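Local coordinates for putative uncharacterized protein ORP (Desulfovibrio gigas, PDB 2WFB), which is of unknown function but probably binds a mixed molybdenum-copper sulphide cluster, at residues T73-P78 with D94-T99; A8-G13 with A28-V33; F24-G29 with H53-N58. All blocks are in the same frame, centred on the assembly; numbering follows the deposited sequence.

Contact 1: residues T73-P78 with D94-T99; sequences TGYVGP and DLEGLT. With PO4 (phosphate ion), chain B.
L95 and D94 join the loop at T73-G74 through two backbone hydrogen bonds. L95 N reaches T73 O at 3.0 Å. D94 N meets G74 O at 3.0 Å. CB of L95 also sits 3.4 Å from T73 O. Beside this pairing, the side chain of E96 folds back. Its chain is bent at chi2 (-85°), which turns CD back toward the 73-78 loop. OE1 then lies 3.3 Å from CA of G74. OE2 lies 3.3 Å from Y75 OH, and the two side chains cross at about a right angle. One water, in the plane of the Y75 ring, bridges them: it hydrogen-bonds to Y75 OH at 3.0 Å and donates to E96 OE2 at 3.0 Å. N119 forms a second shell: its side chain bonds to G74 O and to V76 N. Farther along, G77 N, at the N-cap of helix 78-86, donates to a phosphate O2 at 2.7 Å. A type II turn at L95-L98 leads to T99, the N-cap of helix 100-108. The contact thus joins the loops at the C-terminal ends of neighbouring parallel strands 68-72 and 90-92, each leading into a helix, as in alpha/beta folds.

Contact 2: residues A8-G13 with A28-V33; sequences AVTAEG and AGFVVV
The ring of F30 has CG2 of T10 at its edge, near the ring plane, with CE1 of F30 3.8 Å away. V9 O also lies at the ring edge. The two segments form an antiparallel ladder in the mixed sheet, between strands 6-11 and 29-34. V9 and V31 are a hydrogen-bonded pair, linked by V9 N to V31 O and V31 N to V9 O, both 2.9 Å. A11 and G29 are the next such pair. There A11 N to G29 O is 2.8 Å, and the return bond from G29 N to A11 O is longer at 3.2 Å. A8 with V32 and T10 with F30 are the non-hydrogen-bonded pairs, with side chains on one face of the sheet. V9, A11 and V31 point to the other face, where V9 and V31 meet V100 of helix 100-108. On that face CB of A11 packs on CG2 of V31. The hydroxyl of T10 is held by D21 O and by T73 OG1. Past the ladder, CB of A28 touches E12 O at 3.4 Å. Within the ladder, CA of F30 makes a CA-H...O contact of 3.2 Å to V9 O.

Contact 3: residues F24-G29 with H53-N58; sequences FGRAAG and HGAGIN. With PO4 (phosphate ion), chain C; PO4 (phosphate ion), chain B; ACT (acetate ion), chain E.
An anion-binding helix N-terminus, the start of helix 55-66, meets the type I turn F24-A27 here. The protein makes no direct hydrogen bond across the contact. Two phosphates, probably from the crystallisation liquor, lie beside it. The first is gripped by A55 N, which reaches O4 at 3.0 Å, and by G56 N, which reaches O1 at 2.9 Å. R26 comes from the turn to the same ion: NE donates to O3 at 3.2 Å and NH2 to O4 at 3.0 Å. Its chain is extended from CG to NE, and chi4 of -86° sets CZ out of that line. CB of A55 lies over one face of the guanidinium, 3.5 Å above the plane and offset toward the rim. NH1 donates to an acetate O, probably also from the liquor, and NH2 also bonds to L51 O. The second phosphate takes G25 N at O1, 3.0 Å, and K120 NZ. Lacking side chains, G25 and G56 pack CA to CA at 3.7 Å next to it. CE2 of F24 approaches G56 O at 3.5 Å. Backbone amides at a helix start and one arginine thus make a pocket suited to anions, consistent with a site for an anionic metal cluster.

In the fold
Contact 2 is the buried one, a backbone ladder inside the sheet. Contacts 1 and 3 are only partly buried: contact 1 joins two loops, contact 3 a loop and the start of helix 55-66. Contact 1 relies on two backbone bonds and one water. Contact 3 has no bond of its own across the segments and is bridged by ions. The phosphate that G25 binds in contact 3 is also held by G77 of contact 1. F24 lies where all three come together: its ring packs on T10 and F30 of contact 2, and its CB on T73 and Y75 of contact 1. Contacts 2 and 3 share A28 and G29, where the loop runs into strand 29-34.

Contact 1: residues T73-P78 with D94-T99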
ATOM      1  N   THR A  73       3.927   1.556   2.629  1.00 14.11           N
ATOM      2  CA  THR A  73       3.159   2.256   3.661  1.00 14.81           C
ATOM      3  C   THR A  73       4.036   2.685   4.852  1.00 15.11           C
ATOM      4  O   THR A  73       5.272   2.556   4.812  1.00 13.24           O
ATOM      5  CB  THR A  73       1.904   1.398   4.156  1.00 16.01           C
ATOM      6  OG1 THR A  73       1.060   2.224   4.988  1.00 18.30           O
ATOM      7  CG2 THR A  73       2.306   0.110   4.941  1.00 15.06           C
ATOM      8  N   GLY A  74       3.384   3.227   5.891  1.00 15.35           N
ATOM      9  CA  GLY A  74       4.047   3.503   7.152  1.00 15.37           C
ATOM     10  C   GLY A  74       3.905   2.326   8.101  1.00 15.88           C
ATOM     11  O   GLY A  74       4.858   1.576   8.311  1.00 15.86           O
ATOM     12  N   TYR A  75       2.702   2.162   8.654  1.00 15.55           N
ATOM     13  CA  TYR A  75       2.418   1.172   9.698  1.00 16.42           C
ATOM     14  C   TYR A  75       1.303   0.234   9.257  1.00 16.27           C
ATOM     15  O   TYR A  75       0.334   0.661   8.606  1.00 16.40           O
ATOM     16  CB  TYR A  75       1.976   1.885  11.007  1.00 16.28           C
ATOM     17  CG  TYR A  75       3.018   2.829  11.539  1.00 18.38           C
ATOM     18  CD1 TYR A  75       4.043   2.357  12.359  1.00 21.82           C
ATOM     19  CD2 TYR A  75       3.018   4.168  11.186  1.00 21.08           C
ATOM     20  CE1 TYR A  75       5.024   3.195  12.838  1.00 23.88           C
ATOM     21  CE2 TYR A  75       4.008   5.037  11.661  1.00 23.85           C
ATOM     22  CZ  TYR A  75       5.003   4.531  12.495  1.00 26.41           C
ATOM     23  OH  TYR A  75       6.003   5.346  12.991  1.00 29.38           O
ATOM     24  N   VAL A  76       1.425  -1.024   9.658  1.00 16.41           N
ATOM     25  CA  VAL A  76       0.400  -2.041   9.425  1.00 17.29           C
ATOM     26  C   VAL A  76       0.340  -2.989  10.630  1.00 17.68           C
ATOM     27  O   VAL A  76       1.374  -3.453  11.112  1.00 18.93           O
ATOM     28  CB  VAL A  76       0.607  -2.789   8.036  1.00 17.46           C
ATOM     29  CG1 VAL A  76       2.008  -3.154   7.805  1.00 17.32           C
ATOM     30  CG2 VAL A  76      -0.291  -4.037   7.881  1.00 18.09           C
ATOM     31  N   GLY A  77      -0.872  -3.253  11.108  1.00 17.55           N
ATOM     32  CA  GLY A  77      -1.106  -4.090  12.287  1.00 18.12           C
ATOM     33  C   GLY A  77      -1.145  -5.571  11.923  1.00 18.67           C
ATOM     34  O   GLY A  77      -1.014  -5.916  10.743  1.00 17.95           O
ATOM     35  N   PRO A  78      -1.310  -6.452  12.929  1.00 19.33           N
ATOM     36  CA  PRO A  78      -1.171  -7.914  12.730  1.00 19.65           C
ATOM     37  C   PRO A  78      -2.161  -8.559  11.757  1.00 19.16           C
ATOM     38  O   PRO A  78      -1.768  -9.362  10.919  1.00 19.24           O
ATOM     39  CB  PRO A  78      -1.377  -8.479  14.135  1.00 19.63           C
ATOM     40  CG  PRO A  78      -0.974  -7.350  15.042  1.00 21.92           C
ATOM     41  CD  PRO A  78      -1.521  -6.125  14.353  1.00 20.23           C
ATOM     42  N   ASP A  94       7.574   1.865   6.976  1.00 17.34           N
ATOM     43  CA  ASP A  94       8.378   3.010   7.467  1.00 17.99           C
ATOM     44  C   ASP A  94       8.653   4.044   6.395  1.00 17.72           C
ATOM     45  O   ASP A  94       9.707   4.697   6.406  1.00 18.12           O
ATOM     46  CB  ASP A  94       9.707   2.545   8.103  1.00 19.14           C
ATOM     47  CG  ASP A  94       9.511   1.487   9.206  1.00 22.81           C
ATOM     48  OD1 ASP A  94       8.713   1.716  10.146  1.00 26.64           O
ATOM     49  OD2 ASP A  94      10.167   0.412   9.129  1.00 25.82           O
ATOM     50  N   LEU A  95       7.713   4.187   5.456  1.00 16.93           N
ATOM     51  CA  LEU A  95       7.883   5.109   4.332  1.00 17.29           C
ATOM     52  C   LEU A  95       7.192   6.478   4.488  1.00 17.42           C
ATOM     53  O   LEU A  95       7.134   7.261   3.536  1.00 16.89           O
ATOM     54  CB  LEU A  95       7.493   4.433   3.010  1.00 16.78           C
ATOM     55  CG  LEU A  95       8.408   3.248   2.685  1.00 18.68           C
ATOM     56  CD1 LEU A  95       7.742   2.277   1.752  1.00 17.45           C
ATOM     57  CD2 LEU A  95       9.751   3.706   2.119  1.00 18.27           C
ATOM     58  N   GLU A  96       6.692   6.771   5.688  1.00 17.62           N
ATOM     59  CA  GLU A  96       6.074   8.065   5.948  1.00 17.70           C
ATOM     60  C   GLU A  96       7.126   9.175   5.831  1.00 17.28           C
ATOM     61  O   GLU A  96       8.317   8.981   6.143  1.00 16.26           O
ATOM     62  CB  GLU A  96       5.336   8.071   7.298  1.00 17.71           C
ATOM     63  CG  GLU A  96       6.228   7.979   8.546  1.00 22.22           C
ATOM     64  CD  GLU A  96       6.626   6.553   8.994  1.00 27.58           C
ATOM     65  OE1 GLU A  96       6.361   5.535   8.318  1.00 27.77           O
ATOM     66  OE2 GLU A  96       7.217   6.446  10.081  1.00 32.17           O
ATOM     67  N   GLY A  97       6.681  10.313   5.299  1.00 16.61           N
ATOM     68  CA  GLY A  97       7.543  11.471   5.114  1.00 16.28           C
ATOM     69  C   GLY A  97       8.024  11.573   3.680  1.00 16.62           C
ATOM     70  O   GLY A  97       8.584  12.603   3.281  1.00 17.16           O
ATOM     71  N   LEU A  98       7.823  10.498   2.909  1.00 15.97           N
ATOM     72  CA  LEU A  98       8.170  10.460   1.472  1.00 14.91           C
ATOM     73  C   LEU A  98       6.940  10.771   0.645  1.00 15.18           C
ATOM     74  O   LEU A  98       5.797  10.531   1.106  1.00 14.71           O
ATOM     75  CB  LEU A  98       8.709   9.072   1.097  1.00 14.96           C
ATOM     76  CG  LEU A  98      10.045   8.620   1.670  1.00 15.71           C
ATOM     77  CD1 LEU A  98      10.412   7.214   1.173  1.00 17.14           C
ATOM     78  CD2 LEU A  98      11.146   9.595   1.273  1.00 14.96           C
ATOM     79  N   THR A  99       7.145  11.341  -0.544  1.00 14.72           N
ATOM     80  CA  THR A  99       6.072  11.408  -1.516  1.00 14.06           C
ATOM     81  C   THR A  99       5.865  10.035  -2.139  1.00 13.66           C
ATOM     82  O   THR A  99       6.706   9.137  -2.008  1.00 13.47           O
ATOM     83  CB  THR A  99       6.289  12.450  -2.637  1.00 14.29           C
ATOM     84  OG1 THR A  99       7.367  12.037  -3.460  1.00 14.01           O
ATOM     85  CG2 THR A  99       6.605  13.810  -2.088  1.00 15.12           C
TER
HETATM   86  P   PO4 B1121      -4.331  -1.375  10.283  1.00 20.16           P
HETATM   87  O1  PO4 B1121      -3.672  -0.331   9.480  1.00 20.13           O
HETATM   88  O2  PO4 B1121      -3.351  -2.480  10.492  1.00 22.11           O
HETATM   89  O3  PO4 B1121      -4.772  -0.810  11.586  1.00 20.78           O
HETATM   90  O4  PO4 B1121      -5.530  -1.893   9.526  1.00 21.45           O
HETATM   91  O   HOH W   1       6.205   8.243  12.316  1.00 35.51           O

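Contact 2: residues A8-G13 with A28-V33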
ATOM      1  N   ALA A   8       1.244  -0.778  -4.944  1.00 14.50           N
ATOM      2  CA  ALA A   8       0.282   0.061  -4.250  1.00 14.74           C
ATOM      3  C   ALA A   8       0.991   0.865  -3.155  1.00 14.04           C
ATOM      4  O   ALA A   8       1.825   0.352  -2.435  1.00 15.00           O
ATOM      5  CB  ALA A   8      -0.827  -0.774  -3.647  1.00 13.44           C
ATOM      6  N   VAL A   9       0.658   2.137  -3.053  1.00 13.69           N
ATOM      7  CA  VAL A   9       1.254   2.976  -2.033  1.00 12.99           C
ATOM      8  C   VAL A   9       0.101   3.660  -1.308  1.00 13.36           C
ATOM      9  O   VAL A   9      -0.730   4.280  -1.961  1.00 12.76           O
ATOM     10  CB  VAL A   9       2.196   4.040  -2.633  1.00 13.25           C
ATOM     11  CG1 VAL A   9       2.891   4.844  -1.513  1.00 13.80           C
ATOM     12  CG2 VAL A   9       3.258   3.416  -3.541  1.00  9.62           C
ATOM     13  N   THR A  10       0.056   3.544   0.027  1.00 12.76           N
ATOM     14  CA  THR A  10      -0.955   4.256   0.827  1.00 13.60           C
ATOM     15  C   THR A  10      -0.838   5.763   0.637  1.00 14.39           C
ATOM     16  O   THR A  10       0.256   6.318   0.644  1.00 13.95           O
ATOM     17  CB  THR A  10      -0.895   3.903   2.314  1.00 13.44           C
ATOM     18  OG1 THR A  10       0.429   4.151   2.812  1.00 13.88           O
ATOM     19  CG2 THR A  10      -1.232   2.432   2.518  1.00 15.48           C
ATOM     20  N   ALA A  11      -1.980   6.422   0.435  1.00 15.09           N
ATOM     21  CA  ALA A  11      -1.976   7.794  -0.025  1.00 15.72           C
ATOM     22  C   ALA A  11      -3.061   8.607   0.667  1.00 17.11           C
ATOM     23  O   ALA A  11      -4.095   8.075   1.072  1.00 16.84           O
ATOM     24  CB  ALA A  11      -2.148   7.843  -1.525  1.00 14.26           C
ATOM     25  N   GLU A  12      -2.815   9.903   0.789  1.00 18.52           N
ATOM     26  CA  GLU A  12      -3.715  10.799   1.484  1.00 20.75           C
ATOM     27  C   GLU A  12      -4.749  11.372   0.509  1.00 22.42           C
ATOM     28  O   GLU A  12      -5.689  12.058   0.914  1.00 23.73           O
ATOM     29  CB  GLU A  12      -2.880  11.875   2.236  1.00 21.19           C
ATOM     30  CG  GLU A  12      -2.316  11.330   3.582  1.00 23.03           C
ATOM     31  CD  GLU A  12      -0.974  11.903   4.021  1.00 26.38           C
ATOM     32  OE1 GLU A  12      -0.471  12.861   3.409  1.00 26.69           O
ATOM     33  OE2 GLU A  12      -0.418  11.391   5.014  1.00 26.18           O
ATOM     34  N   GLY A  13      -4.601  11.012  -0.766  1.00 22.99           N
ATOM     35  CA  GLY A  13      -5.406  11.501  -1.880  1.00 23.23           C
ATOM     36  C   GLY A  13      -4.660  11.228  -3.197  1.00 24.07           C
ATOM     37  O   GLY A  13      -3.576  10.627  -3.196  1.00 23.04           O
ATOM     38  N   ALA A  28      -6.613   7.155   3.189  1.00 13.14           N
ATOM     39  CA  ALA A  28      -7.635   7.733   2.273  1.00 13.78           C
ATOM     40  C   ALA A  28      -7.802   6.860   1.000  1.00 13.80           C
ATOM     41  O   ALA A  28      -8.908   6.695   0.470  1.00 13.06           O
ATOM     42  CB  ALA A  28      -7.289   9.215   1.899  1.00 13.24           C
ATOM     43  N   GLY A  29      -6.691   6.298   0.532  1.00 13.19           N
ATOM     44  CA  GLY A  29      -6.685   5.508  -0.678  1.00 12.87           C
ATOM     45  C   GLY A  29      -5.281   5.028  -0.980  1.00 13.14           C
ATOM     46  O   GLY A  29      -4.380   5.138  -0.141  1.00 12.60           O
ATOM     47  N   PHE A  30      -5.107   4.505  -2.194  1.00 13.16           N
ATOM     48  CA  PHE A  30      -3.857   3.906  -2.657  1.00 13.42           C
ATOM     49  C   PHE A  30      -3.605   4.401  -4.046  1.00 13.87           C
ATOM     50  O   PHE A  30      -4.492   4.344  -4.895  1.00 14.11           O
ATOM     51  CB  PHE A  30      -3.942   2.372  -2.724  1.00 13.19           C
ATOM     52  CG  PHE A  30      -4.520   1.746  -1.493  1.00 14.00           C
ATOM     53  CD1 PHE A  30      -3.760   1.604  -0.351  1.00 15.92           C
ATOM     54  CD2 PHE A  30      -5.840   1.316  -1.477  1.00 15.83           C
ATOM     55  CE1 PHE A  30      -4.304   1.047   0.813  1.00 17.98           C
ATOM     56  CE2 PHE A  30      -6.382   0.755  -0.316  1.00 19.75           C
ATOM     57  CZ  PHE A  30      -5.605   0.616   0.818  1.00 19.33           C
ATOM     58  N   VAL A  31      -2.404   4.905  -4.277  1.00 14.16           N
ATOM     59  CA  VAL A  31      -1.949   5.155  -5.626  1.00 15.38           C
ATOM     60  C   VAL A  31      -1.284   3.857  -6.078  1.00 16.40           C
ATOM     61  O   VAL A  31      -0.321   3.397  -5.464  1.00 16.98           O
ATOM     62  CB  VAL A  31      -0.958   6.333  -5.692  1.00 15.55           C
ATOM     63  CG1 VAL A  31      -0.342   6.454  -7.113  1.00 16.46           C
ATOM     64  CG2 VAL A  31      -1.642   7.614  -5.334  1.00 14.98           C
ATOM     65  N   VAL A  32      -1.835   3.253  -7.126  1.00 17.33           N
ATOM     66  CA  VAL A  32      -1.338   1.993  -7.659  1.00 18.56           C
ATOM     67  C   VAL A  32      -0.564   2.275  -8.950  1.00 19.95           C
ATOM     68  O   VAL A  32      -1.124   2.850  -9.875  1.00 19.70           O
ATOM     69  CB  VAL A  32      -2.490   1.029  -7.981  1.00 18.06           C
ATOM     70  CG1 VAL A  32      -1.919  -0.316  -8.486  1.00 18.01           C
ATOM     71  CG2 VAL A  32      -3.372   0.825  -6.761  1.00 19.02           C
ATOM     72  N   VAL A  33       0.704   1.880  -9.005  1.00 22.04           N
ATOM     73  CA  VAL A  33       1.563   2.221 -10.159  1.00 25.45           C
ATOM     74  C   VAL A  33       2.156   0.975 -10.799  1.00 27.65           C
ATOM     75  O   VAL A  33       2.538   0.026 -10.107  1.00 27.67           O
ATOM     76  CB  VAL A  33       2.741   3.190  -9.793  1.00 25.52           C
ATOM     77  CG1 VAL A  33       2.232   4.552  -9.426  1.00 26.95           C
ATOM     78  CG2 VAL A  33       3.521   2.660  -8.648  1.00 26.66           C
TER

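Contact 3: residues F24-G29 with H53-N58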
ATOM      1  N   PHE A  24      -2.423   2.289   7.054  1.00 14.40           N
ATOM      2  CA  PHE A  24      -2.801   1.346   6.014  1.00 13.78           C
ATOM      3  C   PHE A  24      -4.313   1.131   5.891  1.00 14.09           C
ATOM      4  O   PHE A  24      -4.914   1.553   4.912  1.00 14.70           O
ATOM      5  CB  PHE A  24      -2.078   0.005   6.145  1.00 12.34           C
ATOM      6  CG  PHE A  24      -2.647  -1.044   5.230  1.00 13.70           C
ATOM      7  CD1 PHE A  24      -2.551  -0.896   3.838  1.00 11.30           C
ATOM      8  CD2 PHE A  24      -3.347  -2.131   5.742  1.00 12.81           C
ATOM      9  CE1 PHE A  24      -3.105  -1.841   2.990  1.00 13.09           C
ATOM     10  CE2 PHE A  24      -3.906  -3.067   4.889  1.00 14.54           C
ATOM     11  CZ  PHE A  24      -3.767  -2.911   3.490  1.00 13.83           C
ATOM     12  N   GLY A  25      -4.928   0.477   6.877  1.00 14.46           N
ATOM     13  CA  GLY A  25      -6.349   0.127   6.794  1.00 14.00           C
ATOM     14  C   GLY A  25      -7.263   1.321   6.632  1.00 14.68           C
ATOM     15  O   GLY A  25      -8.296   1.234   5.950  1.00 14.33           O
ATOM     16  N   ARG A  26      -6.855   2.441   7.226  1.00 14.86           N
ATOM     17  CA  ARG A  26      -7.631   3.669   7.235  1.00 14.91           C
ATOM     18  C   ARG A  26      -6.973   4.787   6.409  1.00 14.83           C
ATOM     19  O   ARG A  26      -7.287   5.979   6.599  1.00 15.45           O
ATOM     20  CB  ARG A  26      -7.935   4.099   8.692  1.00 15.42           C
ATOM     21  CG  ARG A  26      -8.773   3.010   9.422  1.00 17.06           C
ATOM     22  CD  ARG A  26      -9.048   3.244  10.907  1.00 19.15           C
ATOM     23  NE  ARG A  26      -9.757   2.068  11.410  1.00 20.15           N
ATOM     24  CZ  ARG A  26     -11.078   1.883  11.358  1.00 23.23           C
ATOM     25  NH1 ARG A  26     -11.881   2.804  10.852  1.00 23.16           N
ATOM     26  NH2 ARG A  26     -11.603   0.754  11.824  1.00 24.87           N
ATOM     27  N   ALA A  27      -6.082   4.413   5.486  1.00 13.16           N
ATOM     28  CA  ALA A  27      -5.595   5.352   4.471  1.00 12.66           C
ATOM     29  C   ALA A  27      -6.753   5.924   3.669  1.00 12.40           C
ATOM     30  O   ALA A  27      -7.769   5.257   3.458  1.00 12.46           O
ATOM     31  CB  ALA A  27      -4.608   4.650   3.523  1.00 13.17           C
ATOM     32  N   ALA A  28      -6.613   7.155   3.189  1.00 13.14           N
ATOM     33  CA  ALA A  28      -7.635   7.733   2.273  1.00 13.78           C
ATOM     34  C   ALA A  28      -7.802   6.860   1.000  1.00 13.80           C
ATOM     35  O   ALA A  28      -8.908   6.695   0.470  1.00 13.06           O
ATOM     36  CB  ALA A  28      -7.289   9.215   1.899  1.00 13.24           C
ATOM     37  N   GLY A  29      -6.691   6.298   0.532  1.00 13.19           N
ATOM     38  CA  GLY A  29      -6.685   5.508  -0.678  1.00 12.87           C
ATOM     39  C   GLY A  29      -5.281   5.028  -0.980  1.00 13.14           C
ATOM     40  O   GLY A  29      -4.380   5.138  -0.141  1.00 12.60           O
ATOM     41  N   HIS A  53     -14.142  -1.893  12.879  1.00 22.40           N
ATOM     42  CA  HIS A  53     -12.999  -2.784  12.979  1.00 22.54           C
ATOM     43  C   HIS A  53     -12.809  -3.466  11.624  1.00 21.63           C
ATOM     44  O   HIS A  53     -13.661  -3.371  10.757  1.00 21.29           O
ATOM     45  CB  HIS A  53     -13.280  -3.841  14.046  1.00 23.38           C
ATOM     46  CG  HIS A  53     -14.478  -4.682  13.733  1.00 27.07           C
ATOM     47  ND1 HIS A  53     -14.392  -6.037  13.479  1.00 31.63           N
ATOM     48  CD2 HIS A  53     -15.784  -4.352  13.582  1.00 28.39           C
ATOM     49  CE1 HIS A  53     -15.597  -6.507  13.210  1.00 30.88           C
ATOM     50  NE2 HIS A  53     -16.457  -5.503  13.253  1.00 30.22           N
ATOM     51  N   GLY A  54     -11.707  -4.176  11.443  1.00 20.92           N
ATOM     52  CA  GLY A  54     -11.488  -4.892  10.193  1.00 20.18           C
ATOM     53  C   GLY A  54     -11.248  -3.997   8.981  1.00 18.79           C
ATOM     54  O   GLY A  54     -11.445  -4.419   7.848  1.00 18.63           O
ATOM     55  N   ALA A  55     -10.803  -2.771   9.215  1.00 18.31           N
ATOM     56  CA  ALA A  55     -10.433  -1.873   8.125  1.00 17.27           C
ATOM     57  C   ALA A  55      -9.234  -2.400   7.311  1.00 17.36           C
ATOM     58  O   ALA A  55      -9.233  -2.313   6.098  1.00 17.68           O
ATOM     59  CB  ALA A  55     -10.173  -0.485   8.641  1.00 17.38           C
ATOM     60  N   GLY A  56      -8.252  -3.007   7.965  1.00 17.39           N
ATOM     61  CA  GLY A  56      -7.073  -3.493   7.258  1.00 17.17           C
ATOM     62  C   GLY A  56      -7.345  -4.749   6.479  1.00 17.46           C
ATOM     63  O   GLY A  56      -6.745  -4.977   5.442  1.00 17.50           O
ATOM     64  N   ILE A  57      -8.242  -5.588   6.993  1.00 17.44           N
ATOM     65  CA  ILE A  57      -8.779  -6.709   6.227  1.00 17.33           C
ATOM     66  C   ILE A  57      -9.535  -6.221   4.980  1.00 17.36           C
ATOM     67  O   ILE A  57      -9.304  -6.716   3.879  1.00 17.42           O
ATOM     68  CB  ILE A  57      -9.606  -7.658   7.134  1.00 17.10           C
ATOM     69  CG1 ILE A  57      -8.643  -8.399   8.069  1.00 17.82           C
ATOM     70  CG2 ILE A  57     -10.386  -8.640   6.306  1.00 17.63           C
ATOM     71  CD1 ILE A  57      -9.240  -8.944   9.337  1.00 24.95           C
ATOM     72  N   ASN A  58     -10.379  -5.209   5.131  1.00 17.41           N
ATOM     73  CA  ASN A  58     -11.074  -4.669   3.964  1.00 17.87           C
ATOM     74  C   ASN A  58     -10.132  -4.042   2.946  1.00 17.51           C
ATOM     75  O   ASN A  58     -10.332  -4.175   1.750  1.00 16.95           O
ATOM     76  CB  ASN A  58     -12.109  -3.632   4.380  1.00 18.05           C
ATOM     77  CG  ASN A  58     -13.064  -3.276   3.250  1.00 19.82           C
ATOM     78  OD1 ASN A  58     -13.004  -2.173   2.670  1.00 20.65           O
ATOM     79  ND2 ASN A  58     -13.947  -4.210   2.926  1.00 18.91           N
TER
HETATM   80  P   PO4 C1122      -8.411  -1.848  11.958  1.00 28.81           P
HETATM   81  O1  PO4 C1122      -7.885  -2.751  10.870  1.00 30.18           O
HETATM   82  O2  PO4 C1122      -8.115  -2.514  13.270  1.00 30.70           O
HETATM   83  O3  PO4 C1122      -7.780  -0.472  11.814  1.00 31.76           O
HETATM   84  O4  PO4 C1122      -9.893  -1.650  11.809  1.00 29.50           O
HETATM   85  P   PO4 B1121      -4.331  -1.375  10.283  1.00 20.16           P
HETATM   86  O1  PO4 B1121      -3.672  -0.331   9.480  1.00 20.13           O
HETATM   87  O2  PO4 B1121      -3.351  -2.480  10.492  1.00 22.11           O
HETATM   88  O3  PO4 B1121      -4.772  -0.810  11.586  1.00 20.78           O
HETATM   89  O4  PO4 B1121      -5.530  -1.893   9.526  1.00 21.45           O
HETATM   90  C   ACT E1124     -10.633   6.444  10.088  1.00 26.28           C
HETATM   91  O   ACT E1124     -11.577   5.678   9.876  1.00 27.01           O
HETATM   92  OXT ACT E1124     -10.398   7.437   9.353  1.00 27.02           O
HETATM   93  CH3 ACT E1124      -9.770   6.097  11.206  1.00 26.02           C